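Peroxide stress regulator PerR, FUR family (Streptococcus pyogenes, PDB 4LMY) probably senses peroxide stress and binds DNA as a zinc-containing dimeric transcription regulator of the FUR family. Local coordinates at residues D93-N101 / D112-D120. Sequence-based numbering, arbitrary orientation.
Sequences DFMGHQHVN and DFMDVDVMD. With ZN (zinc ion), chain E.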
loop_
_atom_site.group_PDB
_atom_site.type_symbol
_atom_site.label_atom_id
_atom_site.label_comp_id
_atom_site.label_asym_id
_atom_site.label_seq_id
_atom_site.Cartn_x
_atom_site.Cartn_y
_atom_site.Cartn_z
ATOM N N ASP B 93 -9.183 -17.412 0.548
ATOM C CA ASP B 93 -8.782 -16.029 0.757
ATOM C C ASP B 93 -8.456 -15.356 -0.567
ATOM O O ASP B 93 -7.668 -15.874 -1.356
ATOM C CB ASP B 93 -7.561 -15.961 1.672
ATOM C CG ASP B 93 -7.177 -14.539 2.026
ATOM O OD1 ASP B 93 -8.075 -13.761 2.414
ATOM O OD2 ASP B 93 -5.982 -14.197 1.911
ATOM N N PHE B 94 -9.062 -14.200 -0.805
ATOM C CA PHE B 94 -8.766 -13.430 -2.004
ATOM C C PHE B 94 -7.439 -12.697 -1.826
ATOM O O PHE B 94 -7.236 -12.009 -0.826
ATOM C CB PHE B 94 -9.888 -12.430 -2.293
ATOM C CG PHE B 94 -9.765 -11.752 -3.628
ATOM C CD1 PHE B 94 -10.394 -12.275 -4.746
ATOM C CD2 PHE B 94 -9.012 -10.598 -3.769
ATOM C CE1 PHE B 94 -10.278 -11.657 -5.976
ATOM C CE2 PHE B 94 -8.892 -9.978 -4.995
ATOM C CZ PHE B 94 -9.528 -10.506 -6.100
ATOM N N MET B 95 -6.536 -12.849 -2.791
ATOM C CA MET B 95 -5.254 -12.148 -2.744
ATOM C C MET B 95 -4.873 -11.553 -4.102
ATOM O O MET B 95 -3.740 -11.113 -4.307
ATOM C CB MET B 95 -4.146 -13.056 -2.184
ATOM C CG MET B 95 -3.396 -13.921 -3.197
ATOM S SD MET B 95 -4.441 -14.978 -4.214
ATOM C CE MET B 95 -3.532 -16.520 -4.136
ATOM N N GLY B 96 -5.840 -11.521 -5.016
ATOM C CA GLY B 96 -5.631 -10.995 -6.354
ATOM C C GLY B 96 -5.062 -9.587 -6.389
ATOM O O GLY B 96 -5.351 -8.760 -5.526
ATOM N N HIS B 97 -4.254 -9.321 -7.407
ATOM C CA HIS B 97 -3.560 -8.048 -7.546
ATOM C C HIS B 97 -4.434 -6.969 -8.179
ATOM O O HIS B 97 -5.576 -7.213 -8.571
ATOM C CB HIS B 97 -2.331 -8.245 -8.425
ATOM C CG HIS B 97 -2.664 -8.616 -9.837
ATOM N ND1 HIS B 97 -2.914 -9.916 -10.224
ATOM C CD2 HIS B 97 -2.809 -7.856 -10.946
ATOM C CE1 HIS B 97 -3.190 -9.939 -11.516
ATOM N NE2 HIS B 97 -3.135 -8.704 -11.979
ATOM N N GLN B 98 -3.876 -5.771 -8.291
ATOM C CA GLN B 98 -4.526 -4.689 -9.012
ATOM C C GLN B 98 -3.466 -3.936 -9.807
ATOM O O GLN B 98 -2.278 -4.257 -9.734
ATOM C CB GLN B 98 -5.229 -3.735 -8.047
ATOM C CG GLN B 98 -4.271 -2.931 -7.196
ATOM C CD GLN B 98 -4.952 -1.814 -6.439
ATOM O OE1 GLN B 98 -4.391 -1.270 -5.496
ATOM N NE2 GLN B 98 -6.159 -1.454 -6.857
ATOM N N HIS B 99 -3.895 -2.927 -10.551
ATOM C CA HIS B 99 -2.961 -2.120 -11.321
ATOM C C HIS B 99 -3.180 -0.643 -11.044
ATOM O O HIS B 99 -4.295 -0.138 -11.159
ATOM C CB HIS B 99 -3.085 -2.432 -12.810
ATOM C CG HIS B 99 -2.831 -3.870 -13.133
ATOM N ND1 HIS B 99 -1.611 -4.329 -13.577
ATOM C CD2 HIS B 99 -3.632 -4.958 -13.038
ATOM C CE1 HIS B 99 -1.676 -5.637 -13.761
ATOM N NE2 HIS B 99 -2.891 -6.042 -13.437
ATOM N N VAL B 100 -2.097 0.035 -10.678
ATOM C CA VAL B 100 -2.146 1.410 -10.202
ATOM C C VAL B 100 -1.351 2.328 -11.126
ATOM O O VAL B 100 -0.270 1.970 -11.585
ATOM C CB VAL B 100 -1.557 1.503 -8.774
ATOM C CG1 VAL B 100 -1.599 2.936 -8.241
ATOM C CG2 VAL B 100 -2.288 0.550 -7.837
ATOM N N ASN B 101 -1.889 3.511 -11.398
ATOM C CA ASN B 101 -1.176 4.488 -12.216
ATOM C C ASN B 101 -0.112 5.253 -11.441
ATOM O O ASN B 101 -0.273 5.534 -10.254
ATOM C CB ASN B 101 -2.150 5.489 -12.832
ATOM C CG ASN B 101 -2.901 4.919 -14.012
ATOM O OD1 ASN B 101 -2.436 3.986 -14.667
ATOM N ND2 ASN B 101 -4.063 5.488 -14.303
ATOM N N ASP B 112 1.742 2.499 -15.489
ATOM C CA ASP B 112 1.040 1.709 -14.487
ATOM C C ASP B 112 1.912 0.569 -13.984
ATOM O O ASP B 112 2.835 0.129 -14.671
ATOM C CB ASP B 112 -0.293 1.180 -15.027
ATOM C CG ASP B 112 -0.124 0.298 -16.246
ATOM O OD1 ASP B 112 0.057 -0.924 -16.073
ATOM O OD2 ASP B 112 -0.176 0.828 -17.375
ATOM N N PHE B 113 1.626 0.107 -12.772
ATOM C CA PHE B 113 2.367 -0.998 -12.178
ATOM C C PHE B 113 1.427 -1.970 -11.470
ATOM O O PHE B 113 0.283 -1.631 -11.156
ATOM C CB PHE B 113 3.444 -0.482 -11.215
ATOM C CG PHE B 113 2.895 0.182 -9.980
ATOM C CD1 PHE B 113 2.833 -0.505 -8.780
ATOM C CD2 PHE B 113 2.451 1.494 -10.019
ATOM C CE1 PHE B 113 2.333 0.101 -7.640
ATOM C CE2 PHE B 113 1.950 2.108 -8.882
ATOM C CZ PHE B 113 1.893 1.410 -7.693
ATOM N N MET B 114 1.917 -3.179 -11.226
ATOM C CA MET B 114 1.125 -4.208 -10.565
ATOM C C MET B 114 1.277 -4.121 -9.061
ATOM O O MET B 114 2.393 -4.134 -8.541
ATOM C CB MET B 114 1.568 -5.592 -11.027
ATOM C CG MET B 114 0.676 -6.716 -10.540
ATOM S SD MET B 114 1.130 -8.293 -11.280
ATOM C CE MET B 114 2.252 -8.949 -10.048
ATOM N N ASP B 115 0.150 -4.053 -8.363
ATOM C CA ASP B 115 0.158 -3.916 -6.914
ATOM C C ASP B 115 -0.526 -5.079 -6.203
ATOM O O ASP B 115 -1.580 -5.545 -6.631
ATOM C CB ASP B 115 -0.526 -2.613 -6.514
ATOM C CG ASP B 115 -0.841 -2.559 -5.038
ATOM O OD1 ASP B 115 -2.029 -2.676 -4.678
ATOM O OD2 ASP B 115 0.105 -2.418 -4.240
ATOM N N VAL B 116 0.079 -5.536 -5.111
ATOM C CA VAL B 116 -0.541 -6.528 -4.239
ATOM C C VAL B 116 -0.634 -5.995 -2.809
ATOM O O VAL B 116 -0.956 -6.736 -1.879
ATOM C CB VAL B 116 0.251 -7.852 -4.231
ATOM C CG1 VAL B 116 0.326 -8.441 -5.632
ATOM C CG2 VAL B 116 1.649 -7.637 -3.665
ATOM N N ASP B 117 -0.364 -4.704 -2.639
ATOM C CA ASP B 117 -0.234 -4.125 -1.301
ATOM C C ASP B 117 -1.494 -3.442 -0.762
ATOM O O ASP B 117 -1.726 -3.440 0.446
ATOM C CB ASP B 117 0.953 -3.157 -1.247
ATOM C CG ASP B 117 2.292 -3.875 -1.249
ATOM O OD1 ASP B 117 2.421 -4.895 -0.539
ATOM O OD2 ASP B 117 3.214 -3.421 -1.959
ATOM N N VAL B 118 -2.296 -2.856 -1.646
ATOM C CA VAL B 118 -3.497 -2.135 -1.214
ATOM C C VAL B 118 -4.510 -3.041 -0.510
ATOM O O VAL B 118 -5.210 -2.605 0.401
ATOM C CB VAL B 118 -4.150 -1.356 -2.382
ATOM C CG1 VAL B 118 -5.515 -0.790 -1.987
ATOM C CG2 VAL B 118 -3.232 -0.234 -2.828
ATOM N N MET B 119 -4.575 -4.306 -0.913
ATOM C CA MET B 119 -5.456 -5.247 -0.235
ATOM C C MET B 119 -5.037 -5.422 1.226
ATOM O O MET B 119 -5.880 -5.581 2.109
ATOM C CB MET B 119 -5.480 -6.597 -0.953
ATOM C CG MET B 119 -6.304 -7.658 -0.230
ATOM S SD MET B 119 -7.643 -8.336 -1.229
ATOM C CE MET B 119 -8.538 -6.852 -1.655
ATOM N N ASP B 120 -3.733 -5.382 1.479
ATOM C CA ASP B 120 -3.238 -5.450 2.851
ATOM C C ASP B 120 -3.611 -4.192 3.630
ATOM O O ASP B 120 -3.830 -4.244 4.843
ATOM C CB ASP B 120 -1.724 -5.684 2.876
ATOM C CG ASP B 120 -1.353 -7.122 2.569
ATOM O OD1 ASP B 120 -2.155 -8.024 2.892
ATOM O OD2 ASP B 120 -0.261 -7.354 2.009
HETATM ZN ZN ZN E . -3.721 -7.949 -13.958
HETATM O O HOH W 1 0.703 -2.950 -14.369
HETATM O O HOH W 2 -2.327 3.499 -17.238
#
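Gln98 and Val100 pair with Asp115 and Phe113 in the antiparallel hairpin of strands 98-104 and 110-115, through four backbone hydrogen bonds; Asp115 N to Gln98 O is 2.8 Å and almost straight (177°). Just before strand 98-104, His97 can be followed outward. Its CB lies 3.3 Å from Asp115 O and also touches Val116 CG1. With CG between backbone N and carbonyl carbon (chi1 65°), the ring meets Met114: CD2 lies 3.7 Å from Met114 CG, and Met114 SD lies over one ring face, displaced toward the rim. At the tip, His97 NE2 binds zinc at 2.2 Å; His99 NE2 binds the same ion, and His4, His6 and His19 complete the site. His99 ND1 donates to a water that donates to Asp112 OD1, an oxygen also held by Ser5, a second-shell link that probably helps hold the imidazole's rotation. On the sheet face opposite His99 and Met114, Val100 CB packs on Phe113 CE2 (3.6 Å). Asp115 OD2 accepts from Asp117 N, from above the carboxylate plane, in an Asx turn; OD1 takes Val118 N with its syn lone pair, an Asx motif, tying the turn leading to helix 118-129 to Asp115. Strand 98-104 and the loop before it thus supply two zinc ligands, and the water-linked carboxylate would probably polarise the His99 ring.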